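PDB 6R82: GTPase-activating protein skywalker from Drosophila melanogaster, which acts, as the full-length protein, as a GTPase-activating protein for Rab35 that regulates synaptic vesicle protein recycling through endosomal trafficking; this chain is its TLDc domain. Local coordinates for residues Thr98-Leu103 and Gln144-Asp149; Phe16-Trp21 and Leu58-Thr63; Gln90-Thr95 and Met135-Gly140. One frame throughout, in Å; residues are numbered along the deposited sequence.

Contact 1 of 3, residues Thr98-Leu103 and Gln144-Asp149; sequences TFLFSL and QAIWMD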
loop_
_atom_site.group_PDB
_atom_site.type_symbol
_atom_site.label_atom_id
_atom_site.label_comp_id
_atom_site.label_asym_id
_atom_site.label_seq_id
_atom_site.Cartn_x
_atom_site.Cartn_y
_atom_site.Cartn_z
ATOM N N THR A 98 -7.822 5.278 -2.368
ATOM C CA THR A 98 -6.491 4.923 -1.886
ATOM C C THR A 98 -6.074 5.874 -0.766
ATOM O O THR A 98 -6.323 7.076 -0.839
ATOM C CB THR A 98 -5.484 5.008 -3.048
ATOM O OG1 THR A 98 -5.850 4.084 -4.088
ATOM C CG2 THR A 98 -4.065 4.745 -2.575
ATOM N N PHE A 99 -5.443 5.342 0.284
ATOM C CA PHE A 99 -4.954 6.211 1.347
ATOM C C PHE A 99 -3.733 5.581 1.985
ATOM O O PHE A 99 -3.550 4.362 1.934
ATOM C CB PHE A 99 -6.026 6.512 2.422
ATOM C CG PHE A 99 -6.472 5.305 3.249
ATOM C CD1 PHE A 99 -5.756 4.892 4.370
ATOM C CD2 PHE A 99 -7.641 4.626 2.926
ATOM C CE1 PHE A 99 -6.181 3.808 5.141
ATOM C CE2 PHE A 99 -8.082 3.542 3.693
ATOM C CZ PHE A 99 -7.343 3.123 4.793
ATOM N N LEU A 100 -2.898 6.430 2.582
ATOM C CA LEU A 100 -1.750 6.000 3.369
ATOM C C LEU A 100 -2.095 5.966 4.851
ATOM O O LEU A 100 -2.979 6.678 5.328
ATOM C CB LEU A 100 -0.558 6.938 3.181
ATOM C CG LEU A 100 -0.107 7.351 1.792
ATOM C CD1 LEU A 100 0.719 8.621 1.921
ATOM C CD2 LEU A 100 0.705 6.215 1.187
ATOM N N PHE A 101 -1.352 5.152 5.585
ATOM C CA PHE A 101 -1.467 5.125 7.033
ATOM C C PHE A 101 -0.093 4.849 7.621
ATOM O O PHE A 101 0.803 4.337 6.942
ATOM C CB PHE A 101 -2.472 4.061 7.506
ATOM C CG PHE A 101 -2.036 2.651 7.236
ATOM C CD1 PHE A 101 -1.237 1.967 8.135
ATOM C CD2 PHE A 101 -2.417 2.011 6.067
ATOM C CE1 PHE A 101 -0.824 0.666 7.881
ATOM C CE2 PHE A 101 -2.017 0.711 5.806
ATOM C CZ PHE A 101 -1.216 0.035 6.716
ATOM N N SER A 102 0.055 5.189 8.902
ATOM C CA SER A 102 1.163 4.723 9.720
ATOM C C SER A 102 0.607 4.253 11.052
ATOM O O SER A 102 -0.351 4.831 11.572
ATOM C CB SER A 102 2.223 5.821 9.954
ATOM O OG SER A 102 1.625 7.064 10.281
ATOM N N LEU A 103 1.204 3.195 11.594
ATOM C CA LEU A 103 0.844 2.695 12.915
ATOM C C LEU A 103 1.903 2.969 13.979
ATOM O O LEU A 103 1.541 3.215 15.131
ATOM C CB LEU A 103 0.560 1.186 12.852
ATOM C CG LEU A 103 -0.686 0.772 12.057
ATOM C CD1 LEU A 103 -1.023 -0.699 12.275
ATOM C CD2 LEU A 103 -1.871 1.649 12.424
ATOM N N GLN A 144 7.613 10.878 -3.354
ATOM C CA GLN A 144 6.973 9.571 -3.363
ATOM C C GLN A 144 6.750 9.121 -1.926
ATOM O O GLN A 144 7.712 8.943 -1.168
ATOM C CB GLN A 144 7.819 8.559 -4.144
ATOM C CG GLN A 144 7.951 8.965 -5.611
ATOM C CD GLN A 144 8.759 7.988 -6.436
ATOM O OE1 GLN A 144 9.845 7.555 -6.035
ATOM N NE2 GLN A 144 8.228 7.628 -7.601
ATOM N N ALA A 145 5.482 8.933 -1.553
ATOM C CA ALA A 145 5.152 8.605 -0.168
ATOM C C ALA A 145 5.740 7.263 0.247
ATOM O O ALA A 145 6.323 7.139 1.329
ATOM C CB ALA A 145 3.639 8.611 0.024
ATOM N N ILE A 146 5.565 6.231 -0.580
ATOM C CA ILE A 146 6.187 4.930 -0.358
ATOM C C ILE A 146 6.841 4.501 -1.662
ATOM O O ILE A 146 6.222 4.593 -2.728
ATOM C CB ILE A 146 5.180 3.858 0.112
ATOM C CG1 ILE A 146 4.451 4.304 1.374
ATOM C CG2 ILE A 146 5.879 2.531 0.380
ATOM C CD1 ILE A 146 3.533 3.233 1.942
ATOM N N TRP A 147 8.085 4.034 -1.576
ATOM C CA TRP A 147 8.844 3.567 -2.729
ATOM C C TRP A 147 9.633 2.353 -2.282
ATOM O O TRP A 147 10.235 2.377 -1.210
ATOM C CB TRP A 147 9.789 4.653 -3.262
ATOM C CG TRP A 147 10.538 4.252 -4.518
ATOM C CD1 TRP A 147 10.214 4.578 -5.799
ATOM C CD2 TRP A 147 11.723 3.445 -4.596
ATOM N NE1 TRP A 147 11.129 4.032 -6.674
ATOM C CE2 TRP A 147 12.060 3.328 -5.961
ATOM C CE3 TRP A 147 12.530 2.813 -3.644
ATOM C CZ2 TRP A 147 13.168 2.603 -6.397
ATOM C CZ3 TRP A 147 13.629 2.094 -4.077
ATOM C CH2 TRP A 147 13.940 1.993 -5.443
ATOM N N MET A 148 9.614 1.289 -3.078
ATOM C CA MET A 148 10.294 0.052 -2.724
ATOM C C MET A 148 10.934 -0.553 -3.964
ATOM O O MET A 148 10.420 -0.410 -5.072
ATOM C CB MET A 148 9.321 -0.948 -2.089
ATOM C CG MET A 148 8.860 -0.582 -0.685
ATOM S SD MET A 148 7.902 -1.908 0.103
ATOM C CE MET A 148 6.379 -1.763 -0.859
ATOM N N ASP A 149 12.056 -1.237 -3.771
ATOM C CA ASP A 149 12.835 -1.732 -4.897
ATOM C C ASP A 149 12.390 -3.138 -5.306
ATOM O O ASP A 149 11.539 -3.768 -4.669
ATOM C CB ASP A 149 14.345 -1.680 -4.585
ATOM C CG ASP A 149 14.809 -2.707 -3.530
ATOM O OD1 ASP A 149 14.165 -3.757 -3.307
ATOM O OD2 ASP A 149 15.880 -2.456 -2.925
#
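Leu100 of strand 99-104 packs both its methyl groups against Ala145 and Ile146, at the start of strand 146-149. The tight half is at Ala145: Leu100 CD1 lies 3.5 Å from Ala145 CB, closer than carbon pairs usually come, and Leu100 CD2 is 4.0 Å from the same Ala145 CB. One methyl thus sits against both branches of the leucine fork. The other half is slacker, since Leu100 CD2 comes only to 4.2 Å from Ile146 CD1, and the two side chains run alongside each other, pointing opposite ways. The leucine fork is aimed across by a first torsion that sets CG anti to the carbonyl carbon (chi1 -49°). Ala145 and Ile146 form a classic beta bulge opposite Ile138, consistent with both side chains pointing to Leu100, in the antiparallel pairing of strands 135-138 and 146-149 of the TLDc domain. Phe163 and Asn165 from a loop, together with Ile138, also pack on Leu100, Phe69 meets Ile146, and all three touching residues are buried. Farther along the strand the surroundings open: Trp147 is partly exposed and makes a cation-pi contact with Lys156, while the carboxylate of Asp149 accepts hydrogen bonds from the backbone nitrogens of Asn151, Arg153 and Phe154.

Contact 2 of 3, residues Phe16-Trp21 and Leu58-Thr63; sequences FTLWSW and LLMIKT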
loop_
_atom_site.group_PDB
_atom_site.type_symbol
_atom_site.label_atom_id
_atom_site.label_comp_id
_atom_site.label_asym_id
_atom_site.label_seq_id
_atom_site.Cartn_x
_atom_site.Cartn_y
_atom_site.Cartn_z
ATOM N N PHE A 16 -6.992 -5.297 12.942
ATOM C CA PHE A 16 -8.091 -4.848 13.793
ATOM C C PHE A 16 -7.935 -3.384 14.170
ATOM O O PHE A 16 -8.940 -2.669 14.287
ATOM C CB PHE A 16 -8.188 -5.738 15.038
ATOM C CG PHE A 16 -8.789 -7.092 14.760
ATOM C CD1 PHE A 16 -10.159 -7.236 14.603
ATOM C CD2 PHE A 16 -7.983 -8.217 14.634
ATOM C CE1 PHE A 16 -10.723 -8.476 14.321
ATOM C CE2 PHE A 16 -8.535 -9.464 14.365
ATOM C CZ PHE A 16 -9.917 -9.596 14.212
ATOM N N THR A 17 -6.688 -2.913 14.320
ATOM C CA THR A 17 -6.440 -1.491 14.570
ATOM C C THR A 17 -6.840 -0.646 13.375
ATOM O O THR A 17 -7.381 0.452 13.539
ATOM C CB THR A 17 -4.961 -1.255 14.894
ATOM O OG1 THR A 17 -4.554 -2.142 15.941
ATOM C CG2 THR A 17 -4.723 0.177 15.332
ATOM N N LEU A 18 -6.564 -1.137 12.162
ATOM C CA LEU A 18 -6.859 -0.397 10.935
ATOM C C LEU A 18 -8.321 -0.477 10.508
ATOM O O LEU A 18 -8.736 0.312 9.652
ATOM C CB LEU A 18 -6.022 -0.942 9.772
ATOM C CG LEU A 18 -4.528 -0.706 9.810
ATOM C CD1 LEU A 18 -3.906 -1.353 8.597
ATOM C CD2 LEU A 18 -4.258 0.784 9.829
ATOM N N TRP A 19 -9.089 -1.426 11.053
ATOM C CA TRP A 19 -10.345 -1.822 10.415
ATOM C C TRP A 19 -11.281 -0.637 10.199
ATOM O O TRP A 19 -11.885 -0.504 9.120
ATOM C CB TRP A 19 -11.037 -2.917 11.226
ATOM C CG TRP A 19 -11.909 -3.810 10.369
ATOM C CD1 TRP A 19 -13.272 -3.962 10.452
ATOM C CD2 TRP A 19 -11.478 -4.655 9.287
ATOM N NE1 TRP A 19 -13.708 -4.853 9.491
ATOM C CE2 TRP A 19 -12.632 -5.291 8.766
ATOM C CE3 TRP A 19 -10.229 -4.942 8.718
ATOM C CZ2 TRP A 19 -12.574 -6.192 7.696
ATOM C CZ3 TRP A 19 -10.169 -5.833 7.657
ATOM C CH2 TRP A 19 -11.336 -6.447 7.153
ATOM N N SER A 20 -11.392 0.257 11.187
ATOM C CA SER A 20 -12.337 1.366 11.062
ATOM C C SER A 20 -11.891 2.422 10.057
ATOM O O SER A 20 -12.698 3.291 9.705
ATOM C CB SER A 20 -12.585 2.033 12.427
ATOM O OG SER A 20 -11.384 2.525 13.000
ATOM N N TRP A 21 -10.656 2.373 9.561
ATOM C CA TRP A 21 -10.256 3.339 8.538
ATOM C C TRP A 21 -10.621 2.922 7.116
ATOM O O TRP A 21 -10.561 3.762 6.209
ATOM C CB TRP A 21 -8.753 3.590 8.599
ATOM C CG TRP A 21 -8.321 4.342 9.801
ATOM C CD1 TRP A 21 -9.098 5.128 10.609
ATOM C CD2 TRP A 21 -7.002 4.392 10.341
ATOM N NE1 TRP A 21 -8.335 5.659 11.622
ATOM C CE2 TRP A 21 -7.045 5.220 11.478
ATOM C CE3 TRP A 21 -5.786 3.819 9.971
ATOM C CZ2 TRP A 21 -5.920 5.482 12.248
ATOM C CZ3 TRP A 21 -4.672 4.082 10.737
ATOM C CH2 TRP A 21 -4.745 4.908 11.857
ATOM N N LEU A 58 -4.614 -4.215 0.951
ATOM C CA LEU A 58 -4.053 -3.517 2.096
ATOM C C LEU A 58 -2.594 -3.930 2.213
ATOM O O LEU A 58 -2.289 -5.118 2.377
ATOM C CB LEU A 58 -4.824 -3.853 3.380
ATOM C CG LEU A 58 -4.497 -3.020 4.626
ATOM C CD1 LEU A 58 -4.663 -1.536 4.335
ATOM C CD2 LEU A 58 -5.410 -3.424 5.768
ATOM N N LEU A 59 -1.702 -2.960 2.109
ATOM C CA LEU A 59 -0.267 -3.209 2.125
ATOM C C LEU A 59 0.286 -2.765 3.473
ATOM O O LEU A 59 0.021 -1.642 3.910
ATOM C CB LEU A 59 0.410 -2.459 0.973
ATOM C CG LEU A 59 1.822 -2.903 0.607
ATOM C CD1 LEU A 59 2.035 -2.842 -0.907
ATOM C CD2 LEU A 59 2.825 -2.031 1.342
ATOM N N MET A 60 1.033 -3.646 4.134
ATOM C CA MET A 60 1.589 -3.362 5.455
ATOM C C MET A 60 3.086 -3.636 5.463
ATOM O O MET A 60 3.513 -4.757 5.181
ATOM C CB MET A 60 0.903 -4.193 6.536
ATOM C CG MET A 60 0.913 -3.492 7.892
ATOM S SD MET A 60 -0.269 -4.224 9.023
ATOM C CE MET A 60 -1.788 -4.140 8.055
ATOM N N ILE A 61 3.872 -2.626 5.825
ATOM C CA ILE A 61 5.328 -2.719 5.867
ATOM C C ILE A 61 5.783 -2.647 7.316
ATOM O O ILE A 61 5.388 -1.738 8.058
ATOM C CB ILE A 61 5.993 -1.603 5.043
ATOM C CG1 ILE A 61 5.616 -1.741 3.567
ATOM C CG2 ILE A 61 7.520 -1.623 5.229
ATOM C CD1 ILE A 61 5.774 -0.476 2.770
ATOM N N LYS A 62 6.626 -3.594 7.709
ATOM C CA LYS A 62 7.325 -3.563 8.989
ATOM C C LYS A 62 8.813 -3.381 8.689
ATOM O O LYS A 62 9.433 -4.245 8.057
ATOM C CB LYS A 62 7.051 -4.841 9.783
ATOM C CG LYS A 62 5.618 -4.935 10.374
ATOM C CD LYS A 62 4.993 -6.327 10.176
ATOM C CE LYS A 62 3.477 -6.263 10.017
ATOM N NZ LYS A 62 3.061 -5.716 8.687
ATOM N N THR A 63 9.380 -2.253 9.122
ATOM C CA THR A 63 10.794 -1.981 8.879
ATOM C C THR A 63 11.676 -2.614 9.954
ATOM O O THR A 63 11.223 -2.956 11.049
ATOM C CB THR A 63 11.075 -0.478 8.831
ATOM O OG1 THR A 63 11.185 0.042 10.160
ATOM C CG2 THR A 63 9.977 0.253 8.082
#
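The end of Leu18 meets two side chains of strand 57-63 through a single methyl group. Leu18 CD1 is 3.5 Å from Met60 CE, the two side chains meeting tip to tip, and 3.8 Å from Leu58 CD2, where the two leucines cross obliquely. Leu58 and Met60 are two residues apart and therefore lie on the same face of the strand, which is why one methyl can touch both. In Met60 the chain bends at its last torsion (chi3 -54°), turning CE out of the line of the preceding carbons and onto Leu18. In Leu18 CD1 is anti to CA (chi2 179°), which carries this methyl away from the helix backbone.

The next shell packs round these side chains. Phe101 and Leu103 of strand 99-104 pack on Leu18, Phe101 and Tyr72 on Leu58, and, both from helix 13-18, Leu15 on Leu58 and Phe14 on Met60. On the helix side, Trp21 N donates to Leu18 O at 2.8 Å, holding the turn that follows Leu18. On the strand side, backbone bonds of Leu58 with Tyr182 and of Met60 with Glu180 tie the strand to strand 173-185, while Leu59 pairs with Ala71 of strand 68-73. Through Leu18, Leu15 and Phe14, helix 13-18 packs on the antiparallel sheet of the TLDc domain.

With no hydrogen bond or salt bridge between the two segments, and all three touching residues buried, the cohesion found here is that of methyl contacts and burial, which depends on fit and gives little directional preference.

Contact 3 of 3, residues Gln90-Thr95 and Met135-Gly140; sequences QAYFGT and MITIGG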
loop_
_atom_site.group_PDB
_atom_site.type_symbol
_atom_site.label_atom_id
_atom_site.label_comp_id
_atom_site.label_asym_id
_atom_site.label_seq_id
_atom_site.Cartn_x
_atom_site.Cartn_y
_atom_site.Cartn_z
ATOM N N GLN A 90 0.564 4.152 -19.014
ATOM C CA GLN A 90 0.243 5.106 -17.964
ATOM C C GLN A 90 1.064 4.801 -16.722
ATOM O O GLN A 90 1.047 3.672 -16.223
ATOM C CB GLN A 90 -1.252 5.057 -17.648
ATOM C CG GLN A 90 -2.119 5.613 -18.765
ATOM C CD GLN A 90 -1.789 7.068 -19.075
ATOM O OE1 GLN A 90 -0.980 7.355 -19.966
ATOM N NE2 GLN A 90 -2.400 7.991 -18.332
ATOM N N ALA A 91 1.780 5.805 -16.221
ATOM C CA ALA A 91 2.576 5.609 -15.013
ATOM C C ALA A 91 1.679 5.354 -13.804
ATOM O O ALA A 91 1.701 4.265 -13.215
ATOM C CB ALA A 91 3.472 6.824 -14.773
ATOM N N TYR A 92 0.848 6.329 -13.448
ATOM C CA TYR A 92 0.067 6.285 -12.219
ATOM C C TYR A 92 -1.364 5.842 -12.500
ATOM O O TYR A 92 -1.961 6.229 -13.510
ATOM C CB TYR A 92 0.067 7.653 -11.532
ATOM C CG TYR A 92 1.295 7.883 -10.679
ATOM C CD1 TYR A 92 1.352 7.394 -9.378
ATOM C CD2 TYR A 92 2.410 8.573 -11.176
ATOM C CE1 TYR A 92 2.467 7.583 -8.587
ATOM C CE2 TYR A 92 3.543 8.775 -10.380
ATOM C CZ TYR A 92 3.560 8.276 -9.088
ATOM O OH TYR A 92 4.656 8.444 -8.269
ATOM N N PHE A 93 -1.918 5.036 -11.595
ATOM C CA PHE A 93 -3.292 4.570 -11.726
ATOM C C PHE A 93 -3.924 4.504 -10.336
ATOM O O PHE A 93 -3.262 4.740 -9.324
ATOM C CB PHE A 93 -3.350 3.213 -12.446
ATOM C CG PHE A 93 -2.656 2.089 -11.699
ATOM C CD1 PHE A 93 -1.273 1.974 -11.708
ATOM C CD2 PHE A 93 -3.397 1.153 -10.984
ATOM C CE1 PHE A 93 -0.628 0.943 -11.033
ATOM C CE2 PHE A 93 -2.770 0.127 -10.299
ATOM C CZ PHE A 93 -1.379 0.017 -10.320
ATOM N N GLY A 94 -5.219 4.208 -10.289
ATOM C CA GLY A 94 -5.947 4.069 -9.033
ATOM C C GLY A 94 -7.019 5.134 -8.854
ATOM O O GLY A 94 -7.232 5.996 -9.706
ATOM N N THR A 95 -7.721 5.044 -7.723
ATOM C CA THR A 95 -8.777 5.997 -7.400
ATOM C C THR A 95 -8.501 6.682 -6.066
ATOM O O THR A 95 -7.628 6.275 -5.288
ATOM C CB THR A 95 -10.161 5.334 -7.324
ATOM O OG1 THR A 95 -10.294 4.689 -6.047
ATOM C CG2 THR A 95 -10.358 4.332 -8.433
ATOM N N MET A 135 10.397 -1.162 -9.483
ATOM C CA MET A 135 9.911 -0.522 -8.266
ATOM C C MET A 135 8.395 -0.596 -8.179
ATOM O O MET A 135 7.684 -0.746 -9.179
ATOM C CB MET A 135 10.342 0.946 -8.192
ATOM C CG MET A 135 9.786 1.791 -9.318
ATOM S SD MET A 135 8.127 2.452 -9.006
ATOM C CE MET A 135 7.413 2.432 -10.659
ATOM N N ILE A 136 7.916 -0.434 -6.954
ATOM C CA ILE A 136 6.512 -0.226 -6.655
ATOM C C ILE A 136 6.431 1.030 -5.798
ATOM O O ILE A 136 7.251 1.217 -4.893
ATOM C CB ILE A 136 5.911 -1.460 -5.950
ATOM C CG1 ILE A 136 4.397 -1.456 -6.035
ATOM C CG2 ILE A 136 6.382 -1.592 -4.502
ATOM C CD1 ILE A 136 3.839 -2.829 -6.330
ATOM N N THR A 137 5.495 1.924 -6.118
ATOM C CA THR A 137 5.404 3.185 -5.394
ATOM C C THR A 137 3.942 3.554 -5.179
ATOM O O THR A 137 3.064 3.160 -5.953
ATOM C CB THR A 137 6.151 4.326 -6.130
ATOM O OG1 THR A 137 6.148 5.522 -5.335
ATOM C CG2 THR A 137 5.505 4.632 -7.452
ATOM N N ILE A 138 3.687 4.310 -4.108
ATOM C CA ILE A 138 2.344 4.766 -3.752
ATOM C C ILE A 138 2.432 6.213 -3.286
ATOM O O ILE A 138 3.230 6.532 -2.400
ATOM C CB ILE A 138 1.716 3.899 -2.642
ATOM C CG1 ILE A 138 1.656 2.427 -3.062
ATOM C CG2 ILE A 138 0.336 4.444 -2.249
ATOM C CD1 ILE A 138 1.407 1.494 -1.914
ATOM N N GLY A 139 1.600 7.077 -3.858
ATOM C CA GLY A 139 1.582 8.475 -3.473
ATOM C C GLY A 139 2.659 9.294 -4.157
ATOM O O GLY A 139 3.827 9.276 -3.748
ATOM N N GLY A 140 2.281 10.015 -5.211
ATOM C CA GLY A 140 3.226 10.748 -6.019
ATOM C C GLY A 140 2.915 12.236 -6.074
ATOM O O GLY A 140 1.952 12.722 -5.475
#
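Tyr92 reaches Gly140 and Thr137 with the far end of its side chain, and the atoms can be taken in order. CB and CG serve as a spacer, with no atom of 135-140 within 4.2 Å; the first torsion places CG anti to the carbonyl carbon (chi1 -83°) and carries the ring toward Gly140. CE1 is the first ring atom to meet the other segment, lying 4.1 Å from Gly140 CA and 4.2 Å from Gly140 N. CZ follows at 4.0 Å from Gly140 CA. The hydroxyl comes closest: Tyr92 OH is 3.5 Å from Gly140 CA and 4.0 Å from Thr137 CG2, with the tyrosine and threonine side chains crossing at about a right angle. None of these approaches is a hydrogen bond.

Position 140 is sterically suited to glycine, since a beta carbon built there would lie 2.4 Å from Tyr92 OH. Thr137 turns its methyl to the tyrosine, while OG1, anti to the backbone N (chi1 -175°), is used elsewhere, in a hydrogen bond with Ile146 O. Replacing Tyr92 with an alanine would probably open a gap beside Gly140 and take away one of the packing partners of Thr137.

Leu127, Gln144 and Ala130 also pack on the tyrosine. Its loop, which runs between strands 68-73 and 99-104, packs on the antiparallel sheet of the TLDc domain and is joined to strand 129-131 by backbone bonding of Phe93 with Met129. Strand 135-138 in turn lies between strands 129-131 and 146-149, pairing through Thr137 with Ala130 and through Ile136 with Met148, while Ile136 packs on Phe47 and Tyr48 of helix 44-51.

Overall arrangement
All three contacts lie within the TLDc domain and reach the same antiparallel sheet. Contacts 1 and 2 are core packing of buried aliphatic side chains; contact 3 is also buried, though its tyrosine is partly exposed, and sets a phenol against glycine backbone and a threonine methyl. Contacts 1 and 2 meet directly, with Phe101 CZ 3.6 Å from Leu18 CD1. Contacts 1 and 3 share the pairing of neighbouring strands 146-149 and 135-138, where Ala145 N and Gly139 O, 2.8 Å apart, probably form a hydrogen bond. Contacts 2 and 3 do not touch; their centres are about 19 Å apart, on opposite sides of the chain's centre.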